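Local coordinates for uncharacterized protein YfeY (Escherichia coli, PDB 2QZB) that is of unknown function, belongs to the DUF1131 family and is probably an exported lipoprotein of the cell envelope, at residues Y43-G48 with R58-M63; D66-V71 with D83-D88; V123-E128 with Y135-E140; Q131-Q136 with S160-R165. All coordinates share one frame; numbering follows the deposited sequence. Where two conformers were deposited one is given.

Contact 1: residues Y43-G48 with R58-M63; sequences YRLRSG and RFFEVM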
# COMPACT_ATOMS: atom_id res chain seq x y z
N TYR A 43 16.66 -6.61 1.57
CA TYR A 43 16.23 -5.57 0.64
C TYR A 43 17.41 -4.70 0.25
O TYR A 43 18.40 -4.66 0.95
CB TYR A 43 15.21 -4.66 1.32
CG TYR A 43 13.89 -5.32 1.69
CD1 TYR A 43 13.09 -5.89 0.72
CD2 TYR A 43 13.48 -5.37 3.01
CE1 TYR A 43 11.88 -6.47 1.05
CE2 TYR A 43 12.30 -5.95 3.35
CZ TYR A 43 11.50 -6.49 2.36
OH TYR A 43 10.31 -7.06 2.70
N ARG A 44 17.24 -4.00 -0.87
CA ARG A 44 18.03 -2.86 -1.25
C ARG A 44 17.14 -1.62 -1.11
O ARG A 44 15.92 -1.74 -0.95
CB ARG A 44 18.49 -3.02 -2.72
CG ARG A 44 19.75 -3.93 -2.93
CD ARG A 44 19.54 -5.40 -2.46
NE ARG A 44 20.67 -6.24 -2.87
CZ ARG A 44 20.69 -7.01 -3.96
NH1 ARG A 44 19.66 -7.08 -4.81
NH2 ARG A 44 21.78 -7.72 -4.22
N LEU A 45 17.74 -0.45 -1.19
CA LEU A 45 17.04 0.82 -0.97
C LEU A 45 17.48 1.85 -2.04
O LEU A 45 18.68 1.94 -2.36
CB LEU A 45 17.37 1.32 0.45
CG LEU A 45 16.60 2.52 1.01
CD1 LEU A 45 15.07 2.24 1.16
CD2 LEU A 45 17.19 2.89 2.34
N ARG A 46 16.53 2.59 -2.58
CA ARG A 46 16.75 3.54 -3.65
C ARG A 46 16.00 4.81 -3.22
O ARG A 46 15.11 4.71 -2.42
CB ARG A 46 16.03 2.97 -4.86
CG ARG A 46 16.56 3.29 -6.10
CD ARG A 46 16.27 2.17 -7.01
NE ARG A 46 14.90 2.14 -7.55
CZ ARG A 46 14.65 1.69 -8.76
NH1 ARG A 46 15.65 1.26 -9.53
NH2 ARG A 46 13.40 1.68 -9.22
N SER A 47 16.34 5.98 -3.77
CA SER A 47 15.60 7.17 -3.41
C SER A 47 15.14 7.96 -4.62
O SER A 47 15.52 7.70 -5.74
CB SER A 47 16.31 8.06 -2.38
OG SER A 47 17.52 8.63 -2.88
N GLY A 48 14.30 8.96 -4.36
CA GLY A 48 13.75 9.78 -5.42
C GLY A 48 13.06 11.01 -4.81
O GLY A 48 12.97 11.15 -3.60
N ARG A 58 10.94 13.95 -0.64
CA ARG A 58 11.70 12.78 -0.89
C ARG A 58 10.84 11.54 -0.67
O ARG A 58 9.85 11.57 0.09
CB ARG A 58 12.90 12.78 0.03
CG ARG A 58 13.85 13.98 -0.24
CD ARG A 58 14.61 14.43 1.01
NE ARG A 58 15.38 13.33 1.61
CZ ARG A 58 15.06 12.72 2.75
NH1 ARG A 58 14.00 13.11 3.47
NH2 ARG A 58 15.83 11.72 3.19
N PHE A 59 11.17 10.50 -1.42
CA PHE A 59 10.62 9.16 -1.18
C PHE A 59 11.72 8.10 -1.29
O PHE A 59 12.80 8.39 -1.84
CB PHE A 59 9.42 8.85 -2.09
CG PHE A 59 9.75 8.69 -3.54
CD1 PHE A 59 9.69 9.77 -4.40
CD2 PHE A 59 10.07 7.45 -4.06
CE1 PHE A 59 9.98 9.62 -5.74
CE2 PHE A 59 10.39 7.28 -5.38
CZ PHE A 59 10.31 8.37 -6.25
N PHE A 60 11.46 6.90 -0.74
CA PHE A 60 12.37 5.75 -0.88
C PHE A 60 11.62 4.57 -1.47
O PHE A 60 10.44 4.38 -1.19
CB PHE A 60 13.01 5.36 0.47
CG PHE A 60 13.98 6.38 0.99
CD1 PHE A 60 13.53 7.47 1.76
CD2 PHE A 60 15.35 6.28 0.69
CE1 PHE A 60 14.40 8.44 2.21
CE2 PHE A 60 16.24 7.23 1.14
CZ PHE A 60 15.77 8.32 1.90
N GLU A 61 12.31 3.81 -2.32
CA GLU A 61 11.84 2.52 -2.81
C GLU A 61 12.69 1.44 -2.17
O GLU A 61 13.94 1.42 -2.28
CB GLU A 61 11.90 2.45 -4.34
CG GLU A 61 10.75 3.24 -5.03
CD GLU A 61 10.88 3.27 -6.53
OE1 GLU A 61 9.86 3.35 -7.24
OE2 GLU A 61 12.03 3.17 -7.01
N VAL A 62 12.01 0.55 -1.49
CA VAL A 62 12.61 -0.60 -0.89
C VAL A 62 12.54 -1.67 -1.97
O VAL A 62 11.49 -1.97 -2.49
CB VAL A 62 11.82 -1.03 0.35
CG1 VAL A 62 12.41 -2.30 0.92
CG2 VAL A 62 11.85 0.10 1.43
N MET A 63 13.68 -2.24 -2.33
CA MET A 63 13.74 -3.08 -3.52
C MET A 63 13.92 -4.53 -3.12
O MET A 63 14.71 -4.86 -2.24
CB MET A 63 14.92 -2.65 -4.42
CG MET A 63 14.90 -1.14 -4.87
SD MET A 63 13.45 -0.70 -5.85
CE MET A 63 13.67 -1.60 -7.35
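With CG anti to its backbone N (chi1 -151°) and a bend at chi3, Arg-46 swings its guanidinium over the beta hairpin of strands 44-52 and 55-64, while Glu-61, CG beside its own N and the chain extended beyond, rises alongside it. The two are a hydrogen-bonded antiparallel pair whose side chains point the same way. Arg-46 and Glu-61 form a salt bridge met side-on: NE lies 3.1 Å and NH2 3.0 Å from Glu-61 OE2, which sits in the guanidinium plane, so one oxygen takes both N-H groups. Met-63, bent at chi2 and chi3, folds back so that its CE rests over the centre of one guanidinium face, 3.7 Å from Arg-46 CZ. An alanine in place of Glu-61 would remove this acceptor and would probably leave the arginine less firmly held. On the face bearing Leu-45, Val-62 and Phe-60, the leucine packs its CD1 against Phe-60 CB, and helix 32-38 covers the pair. Tyr-43 turns a ring face to Val-62 CG1, a CH-pi contact. At the far end Phe-59, its CG in the crowded position between N and C, lays its ring over glycine: Gly-48 CA stands 4.0 Å from the centroid, 20° off the normal.

Contact 2: residues D66-V71 with D83-D88; sequences DNVAMV and DVLDSD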
# COMPACT_ATOMS: atom_id res chain seq x y z
N ASP A 66 14.69 -7.09 -8.45
CA ASP A 66 14.47 -6.17 -9.55
C ASP A 66 13.22 -5.29 -9.38
O ASP A 66 12.95 -4.38 -10.20
CB ASP A 66 14.27 -7.04 -10.84
CG ASP A 66 13.67 -8.47 -10.53
OD1 ASP A 66 12.85 -8.98 -11.36
OD2 ASP A 66 14.02 -9.12 -9.50
N ASN A 67 12.46 -5.57 -8.33
CA ASN A 67 11.09 -5.08 -8.17
C ASN A 67 10.93 -4.24 -6.90
O ASN A 67 11.59 -4.49 -5.87
CB ASN A 67 10.12 -6.27 -8.07
CG ASN A 67 9.90 -7.00 -9.40
OD1 ASN A 67 9.67 -6.42 -10.47
ND2 ASN A 67 9.94 -8.31 -9.31
N VAL A 68 10.01 -3.29 -6.93
CA VAL A 68 9.77 -2.46 -5.78
C VAL A 68 8.97 -3.28 -4.80
O VAL A 68 7.92 -3.81 -5.14
CB VAL A 68 9.04 -1.14 -6.19
CG1 VAL A 68 8.71 -0.31 -5.00
CG2 VAL A 68 9.90 -0.37 -7.14
N ALA A 69 9.49 -3.43 -3.59
CA ALA A 69 8.76 -4.11 -2.49
C ALA A 69 7.89 -3.15 -1.66
O ALA A 69 6.85 -3.55 -1.12
CB ALA A 69 9.74 -4.82 -1.55
N MET A 70 8.35 -1.89 -1.52
CA MET A 70 7.62 -0.83 -0.76
C MET A 70 8.07 0.50 -1.29
O MET A 70 9.25 0.67 -1.65
CB MET A 70 8.00 -0.72 0.75
CG MET A 70 7.93 -1.94 1.64
SD MET A 70 8.34 -1.58 3.40
CE MET A 70 8.83 -3.24 3.79
N VAL A 71 7.14 1.45 -1.25
CA VAL A 71 7.42 2.88 -1.47
C VAL A 71 7.14 3.59 -0.17
O VAL A 71 6.03 3.49 0.36
CB VAL A 71 6.50 3.49 -2.54
CG1 VAL A 71 6.91 4.98 -2.82
CG2 VAL A 71 6.52 2.67 -3.87
N ASP A 83 3.44 2.21 0.80
CA ASP A 83 2.73 1.27 -0.06
C ASP A 83 3.51 -0.06 -0.12
O ASP A 83 4.71 -0.04 -0.37
CB ASP A 83 2.61 1.84 -1.46
CG ASP A 83 1.87 3.19 -1.48
OD1 ASP A 83 1.25 3.51 -2.50
OD2 ASP A 83 1.93 3.94 -0.47
N VAL A 84 2.85 -1.17 0.14
CA VAL A 84 3.53 -2.46 0.22
C VAL A 84 3.14 -3.24 -1.02
O VAL A 84 1.95 -3.38 -1.32
CB VAL A 84 3.22 -3.24 1.52
CG1 VAL A 84 3.98 -4.62 1.55
CG2 VAL A 84 3.63 -2.43 2.74
N LEU A 85 4.13 -3.71 -1.75
CA LEU A 85 3.87 -4.55 -2.91
C LEU A 85 4.48 -5.94 -2.77
O LEU A 85 4.30 -6.80 -3.62
CB LEU A 85 4.40 -3.87 -4.17
CG LEU A 85 3.88 -2.45 -4.46
CD1 LEU A 85 4.65 -1.32 -3.76
CD2 LEU A 85 3.99 -2.23 -5.90
N ASP A 86 5.25 -6.13 -1.71
CA ASP A 86 5.93 -7.39 -1.39
C ASP A 86 4.89 -8.39 -0.90
O ASP A 86 4.22 -8.17 0.14
CB ASP A 86 6.93 -7.14 -0.27
CG ASP A 86 7.83 -8.34 0.02
OD1 ASP A 86 7.57 -9.48 -0.44
OD2 ASP A 86 8.82 -8.12 0.75
N SER A 87 4.76 -9.49 -1.66
CA SER A 87 3.70 -10.46 -1.37
C SER A 87 3.98 -11.16 -0.05
O SER A 87 3.06 -11.68 0.56
CB SER A 87 3.54 -11.46 -2.53
OG SER A 87 4.76 -12.17 -2.69
N ASP A 88 5.24 -11.15 0.39
CA ASP A 88 5.63 -11.70 1.67
C ASP A 88 5.26 -10.88 2.91
O ASP A 88 5.48 -11.33 4.04
CB ASP A 88 7.14 -11.97 1.71
CG ASP A 88 7.59 -12.91 0.60
OD1 ASP A 88 8.66 -12.62 -0.01
OD2 ASP A 88 6.87 -13.90 0.34
O HOH W 1 4.12 5.54 -0.32
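Asp-86 shows how one side chain can organise the end of a hairpin. Its CG stands anti to the backbone N (chi1 -172°), and the carboxylate is directed so that OD1 accepts the N-H of Asp-88 at 3.0 Å, an Asx turn in which the donor comes from above the carboxylate plane. The same OD1 forms a salt bridge with Lys-64, and OD2 receives a hydrogen bond involving Tyr-43 OH; both oxygens of this buried acid are therefore engaged, and the nearby lysine would probably favour its charged form. Asp-86 CB meanwhile packs on Ala-69 CB at 3.9 Å.

Across from it the backbone of strand 67-73 carries a classic beta bulge, Ala-69 and Met-70 both facing Val-62. Ala-69 O accepts from Leu-85 N at 2.8 Å, well above its carbonyl plane, and more weakly from Asp-86 N. Leu-85, CG beside its backbone N, brings CB to 3.7 Å from Val-68 O and directs CD1 loosely between Val-68 and Val-71. Met-70 runs extended beyond CG, and its CG only skirts Val-84 CG2. Farther along, Val-71 and Asp-83 exchange two backbone bonds, and a water donates both to Val-71 O and, at 2.7 Å, to Asp-83 OD2, which is also salt-bridged to Arg-81.

The hairpin of strands 67-73 and 81-84 lies inside the large antiparallel sheet, with strand 55-64 flanking one strand and strand 158-165 the other, while Val-21 of the short strand 20-21 touches Met-70 and Val-84.

Contact 3: residues V123-E128 with Y135-E140; sequences VECKAE and YQFSGE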
# COMPACT_ATOMS: atom_id res chain seq x y z
N VAL A 123 -8.51 0.03 -7.79
CA VAL A 123 -9.55 0.50 -6.91
C VAL A 123 -8.97 0.38 -5.50
O VAL A 123 -8.30 -0.62 -5.19
CB VAL A 123 -10.81 -0.35 -7.08
CG1 VAL A 123 -11.91 0.06 -6.10
CG2 VAL A 123 -11.33 -0.16 -8.49
N GLU A 124 -9.18 1.41 -4.68
CA GLU A 124 -8.67 1.41 -3.33
C GLU A 124 -9.81 1.37 -2.30
O GLU A 124 -10.75 2.18 -2.40
CB GLU A 124 -7.84 2.66 -3.11
CG GLU A 124 -7.08 2.69 -1.81
CD GLU A 124 -6.22 3.92 -1.72
OE1 GLU A 124 -5.55 4.27 -2.72
OE2 GLU A 124 -6.25 4.56 -0.65
N CYS A 125 -9.67 0.49 -1.32
CA CYS A 125 -10.70 0.21 -0.30
C CYS A 125 -10.10 0.23 1.09
O CYS A 125 -9.05 -0.35 1.31
CB CYS A 125 -11.34 -1.18 -0.49
SG CYS A 125 -12.03 -1.60 -2.16
N LYS A 126 -10.80 0.84 2.04
CA LYS A 126 -10.32 0.86 3.41
C LYS A 126 -10.52 -0.49 4.03
O LYS A 126 -11.52 -1.18 3.77
CB LYS A 126 -11.05 1.93 4.26
CG LYS A 126 -11.33 3.22 3.53
CD LYS A 126 -12.86 3.48 3.44
CE LYS A 126 -13.18 4.88 2.89
NZ LYS A 126 -14.58 4.95 2.32
N ALA A 127 -9.56 -0.89 4.84
CA ALA A 127 -9.63 -2.12 5.55
C ALA A 127 -10.69 -1.97 6.65
O ALA A 127 -10.76 -0.94 7.34
CB ALA A 127 -8.31 -2.42 6.15
N GLU A 128 -11.53 -3.00 6.78
CA GLU A 128 -12.61 -3.02 7.77
C GLU A 128 -12.05 -2.88 9.20
O GLU A 128 -11.16 -3.61 9.62
CB GLU A 128 -13.43 -4.33 7.60
CG GLU A 128 -14.47 -4.56 8.69
CD GLU A 128 -15.50 -3.45 8.72
OE1 GLU A 128 -16.02 -3.11 7.63
OE2 GLU A 128 -15.77 -2.89 9.82
N TYR A 135 -6.39 -1.22 0.89
CA TYR A 135 -5.92 -2.22 -0.07
C TYR A 135 -6.21 -1.65 -1.44
O TYR A 135 -7.29 -1.08 -1.66
CB TYR A 135 -6.68 -3.55 0.11
CG TYR A 135 -6.78 -4.07 1.53
CD1 TYR A 135 -5.64 -4.32 2.29
CD2 TYR A 135 -8.02 -4.34 2.11
CE1 TYR A 135 -5.73 -4.77 3.59
CE2 TYR A 135 -8.12 -4.82 3.41
CZ TYR A 135 -6.98 -5.04 4.14
OH TYR A 135 -7.06 -5.54 5.42
N GLN A 136 -5.28 -1.76 -2.37
CA GLN A 136 -5.65 -1.52 -3.76
C GLN A 136 -5.86 -2.85 -4.45
O GLN A 136 -5.21 -3.86 -4.11
CB GLN A 136 -4.60 -0.69 -4.53
CG GLN A 136 -4.38 0.72 -3.97
CD GLN A 136 -3.58 1.65 -4.92
OE1 GLN A 136 -3.03 1.20 -5.94
NE2 GLN A 136 -3.54 2.94 -4.59
N PHE A 137 -6.78 -2.86 -5.42
CA PHE A 137 -7.15 -4.09 -6.13
C PHE A 137 -6.86 -3.88 -7.60
O PHE A 137 -6.95 -2.76 -8.09
CB PHE A 137 -8.65 -4.40 -5.93
CG PHE A 137 -8.97 -4.91 -4.55
CD1 PHE A 137 -9.23 -4.02 -3.50
CD2 PHE A 137 -8.94 -6.26 -4.28
CE1 PHE A 137 -9.48 -4.49 -2.23
CE2 PHE A 137 -9.20 -6.73 -3.03
CZ PHE A 137 -9.44 -5.84 -1.99
N SER A 138 -6.49 -4.95 -8.31
CA SER A 138 -6.47 -4.85 -9.77
C SER A 138 -6.99 -6.11 -10.42
O SER A 138 -7.06 -7.17 -9.77
CB SER A 138 -5.11 -4.43 -10.34
OG SER A 138 -4.01 -4.95 -9.63
N GLY A 139 -7.39 -5.99 -11.68
CA GLY A 139 -8.04 -7.10 -12.38
C GLY A 139 -8.48 -6.57 -13.73
O GLY A 139 -8.08 -5.45 -14.10
N GLU A 140 -9.27 -7.35 -14.47
CA GLU A 140 -9.73 -6.93 -15.80
C GLU A 140 -10.70 -5.75 -15.72
O GLU A 140 -11.73 -5.85 -15.05
CB GLU A 140 -10.41 -8.10 -16.55
CG GLU A 140 -10.62 -7.88 -18.07
CD GLU A 140 -10.90 -9.21 -18.83
OE1 GLU A 140 -10.95 -10.28 -18.17
OE2 GLU A 140 -11.06 -9.17 -20.08
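Glu-124 and Gln-136 cross obliquely above the beta hairpin of strands 123-126 and 133-138, and the carboxylate and amide planes are turned 25° against each other. Glu-124 has CG anti to its backbone N and extends from there; Gln-136 keeps CG beside its N and also runs out straight. Gln-136 NE2 donates to Glu-124 OE1 at 3.1 Å, reaching the oxygen from above the carboxylate plane, while the other oxygen, OE2, is salt-bridged to Arg-165. A leucine in place of Glu-124 would remove both acceptors and would probably leave the glutamine amide and that arginine less well fixed.

The opposite face of the hairpin carries Val-123, Cys-125, Tyr-135 and Phe-137. Cys-125 SG, set beside its backbone N, lies 3.9 Å from Phe-137 CE1 and approaches the ring obliquely, 61° off its normal, in a sulfur-aromatic contact; the same sulfur is joined by a disulfide to Cys-112. Tyr-135 leans its ring toward Ala-127, whose CB comes within 3.4 Å of Tyr-135 OH, and that hydroxyl is hydrogen-bonded to Thr-93.

Paired backbone bonds join Val-123 to Phe-137 and Cys-125 to Tyr-135. The disulfide links the hairpin to the outermost strand, 112-114; strand 158-165 flanks it on the other edge, and helix 101-104 packs against the Cys-125 and Phe-137 face, where Phe-101 meets the Phe-137 ring edge-to-face.

Contact 4: residues Q131-Q136 with S160-R165; sequences QHISYQ and SKIIWR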
# COMPACT_ATOMS: atom_id res chain seq x y z
N GLN A 131 -8.12 2.40 10.85
CA GLN A 131 -7.99 3.84 10.64
C GLN A 131 -6.82 4.16 9.68
O GLN A 131 -6.67 5.27 9.20
CB GLN A 131 -7.71 4.55 11.98
CG GLN A 131 -8.88 4.52 13.00
CD GLN A 131 -8.43 4.67 14.45
OE1 GLN A 131 -9.06 4.13 15.36
NE2 GLN A 131 -7.32 5.39 14.67
N HIS A 132 -5.95 3.17 9.44
CA HIS A 132 -4.68 3.47 8.73
C HIS A 132 -4.41 2.64 7.49
O HIS A 132 -3.60 3.05 6.67
CB HIS A 132 -3.49 3.37 9.69
CG HIS A 132 -3.56 4.35 10.81
ND1 HIS A 132 -3.98 4.00 12.08
CD2 HIS A 132 -3.34 5.68 10.83
CE1 HIS A 132 -4.00 5.09 12.84
NE2 HIS A 132 -3.60 6.12 12.11
N ILE A 133 -5.09 1.50 7.34
CA ILE A 133 -4.81 0.53 6.25
C ILE A 133 -5.88 0.53 5.15
O ILE A 133 -7.11 0.58 5.45
CB ILE A 133 -4.59 -0.91 6.83
CG1 ILE A 133 -3.49 -0.89 7.89
CG2 ILE A 133 -4.28 -1.96 5.73
CD1 ILE A 133 -3.45 -2.20 8.74
N SER A 134 -5.41 0.50 3.90
CA SER A 134 -6.23 0.40 2.70
C SER A 134 -5.61 -0.68 1.83
O SER A 134 -4.44 -0.99 1.99
CB SER A 134 -6.19 1.71 1.91
OG SER A 134 -6.71 2.79 2.67
N TYR A 135 -6.39 -1.22 0.89
CA TYR A 135 -5.92 -2.22 -0.07
C TYR A 135 -6.21 -1.65 -1.44
O TYR A 135 -7.29 -1.08 -1.66
CB TYR A 135 -6.68 -3.55 0.11
CG TYR A 135 -6.78 -4.07 1.53
CD1 TYR A 135 -5.64 -4.32 2.29
CD2 TYR A 135 -8.02 -4.34 2.11
CE1 TYR A 135 -5.73 -4.77 3.59
CE2 TYR A 135 -8.12 -4.82 3.41
CZ TYR A 135 -6.98 -5.04 4.14
OH TYR A 135 -7.06 -5.54 5.42
N GLN A 136 -5.28 -1.76 -2.37
CA GLN A 136 -5.65 -1.52 -3.76
C GLN A 136 -5.86 -2.85 -4.45
O GLN A 136 -5.21 -3.86 -4.11
CB GLN A 136 -4.60 -0.69 -4.53
CG GLN A 136 -4.38 0.72 -3.97
CD GLN A 136 -3.58 1.65 -4.92
OE1 GLN A 136 -3.03 1.20 -5.94
NE2 GLN A 136 -3.54 2.94 -4.59
N SER A 160 -3.46 -5.87 -4.97
CA SER A 160 -2.17 -5.67 -5.65
C SER A 160 -1.26 -4.71 -4.87
O SER A 160 -0.08 -4.61 -5.14
CB SER A 160 -2.39 -5.13 -7.05
OG SER A 160 -3.18 -3.96 -6.99
N LYS A 161 -1.82 -4.02 -3.87
CA LYS A 161 -1.01 -3.22 -2.97
C LYS A 161 -1.70 -3.09 -1.61
O LYS A 161 -2.93 -3.07 -1.53
CB LYS A 161 -0.80 -1.86 -3.63
CG LYS A 161 0.04 -0.89 -2.91
CD LYS A 161 0.82 -0.12 -3.95
CE LYS A 161 -0.01 0.94 -4.60
NZ LYS A 161 0.86 1.78 -5.48
N ILE A 162 -0.91 -3.02 -0.54
CA ILE A 162 -1.43 -2.70 0.77
C ILE A 162 -0.84 -1.32 1.15
O ILE A 162 0.38 -1.11 1.06
CB ILE A 162 -1.09 -3.80 1.84
CG1 ILE A 162 -1.60 -5.19 1.39
CG2 ILE A 162 -1.69 -3.42 3.22
CD1 ILE A 162 -1.15 -6.30 2.24
N ILE A 163 -1.70 -0.40 1.58
CA ILE A 163 -1.26 0.97 1.89
C ILE A 163 -1.48 1.30 3.35
O ILE A 163 -2.60 1.12 3.88
CB ILE A 163 -1.99 1.98 1.00
CG1 ILE A 163 -1.85 1.57 -0.47
CG2 ILE A 163 -1.51 3.42 1.27
CD1 ILE A 163 -2.79 2.28 -1.33
N TRP A 164 -0.44 1.77 4.02
CA TRP A 164 -0.57 2.29 5.36
C TRP A 164 -0.45 3.81 5.30
O TRP A 164 0.44 4.32 4.58
CB TRP A 164 0.53 1.72 6.27
CG TRP A 164 0.54 2.39 7.64
CD1 TRP A 164 -0.18 2.01 8.73
CD2 TRP A 164 1.32 3.54 8.05
NE1 TRP A 164 0.10 2.85 9.80
CE2 TRP A 164 1.02 3.79 9.41
CE3 TRP A 164 2.26 4.37 7.40
CZ2 TRP A 164 1.61 4.85 10.13
CZ3 TRP A 164 2.84 5.41 8.11
CH2 TRP A 164 2.51 5.65 9.47
N ARG A 165 -1.30 4.55 6.05
CA ARG A 165 -1.17 6.03 6.12
C ARG A 165 -1.23 6.52 7.57
O ARG A 165 -2.06 6.04 8.32
CB ARG A 165 -2.26 6.74 5.30
CG ARG A 165 -2.19 6.61 3.76
CD ARG A 165 -3.42 7.22 3.16
NE ARG A 165 -3.47 7.33 1.69
CZ ARG A 165 -4.10 6.46 0.91
NH1 ARG A 165 -4.69 5.41 1.46
NH2 ARG A 165 -4.14 6.61 -0.41
O HOH W 2 -4.74 3.85 4.23
O HOH W 3 -2.32 -1.43 -7.30
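Strands 133-138 and 158-165 run antiparallel in the middle of the large sheet, and a classic beta bulge, with Ser-160 and Lys-161 both facing Gln-136, marks one end of their pairing. Gln-136 can be followed outward. Its CB lies 4.1 Å from Lys-161 CB, the two side chains pointing the same way; its CG rests on Ile-163 CD1 at 3.5 Å; its CD sits between that methyl and Lys-161 CE. At the tip the amide divides its work: OE1 is 3.3 Å from Lys-161 CE and accepts from a water that also bonds to Ser-160 OG, whereas NE2 lies against Ile-163 CD1, with its hydrogen bond going to Glu-124. In the bulge, Gln-136 O takes a good bond from Ser-160 N at 2.8 Å and a weak one from Lys-161 N.

On the other face, Ile-133 CG2 and Ile-162 CG2 lie side by side at 3.9 Å, and Ile-162 CG2 also reaches the edge of the Tyr-135 ring. Past them the His-132 and Trp-164 rings run alongside, planes 28° apart but slid so far that they barely overlap; His-132 CB is 3.6 Å from Trp-164 NE1. Both rings find their polar partner in Glu-18, ND1 in its carboxylate and NE1 in its backbone oxygen.

Arg-165, whose charge partner is Glu-124, extends from CG to NE, and Ile-163 CG2 lies over one face of the guanidinium, toward its rim. A water in its plane accepts from Arg-165 NH1, donates to His-132 O, and lies 2.7 Å from Ser-134 OG.

How the contacts relate
All four contacts belong to one antiparallel sheet and lie across it in the order 1, 2, 4, 3. Contacts 1 and 2, with centres about 10 Å apart, touch through adjoining strands: Val-62 O and Ala-69 N are 2.7 Å apart, as are Tyr-43 OH and Asp-86 OD2. Contact 2 passes to contact 4 where Val-84 N lies 2.6 Å from Ile-162 O, although their centres are about 13 Å apart. Contacts 3 and 4 share Tyr-135 and Gln-136 on strand 133-138, and Glu-124 OE2 meets Arg-165 NH1 at 2.8 Å between them. Contacts 1 and 3, about 24 Å apart between centres, stand on opposite sides of the chain's centre and do not touch.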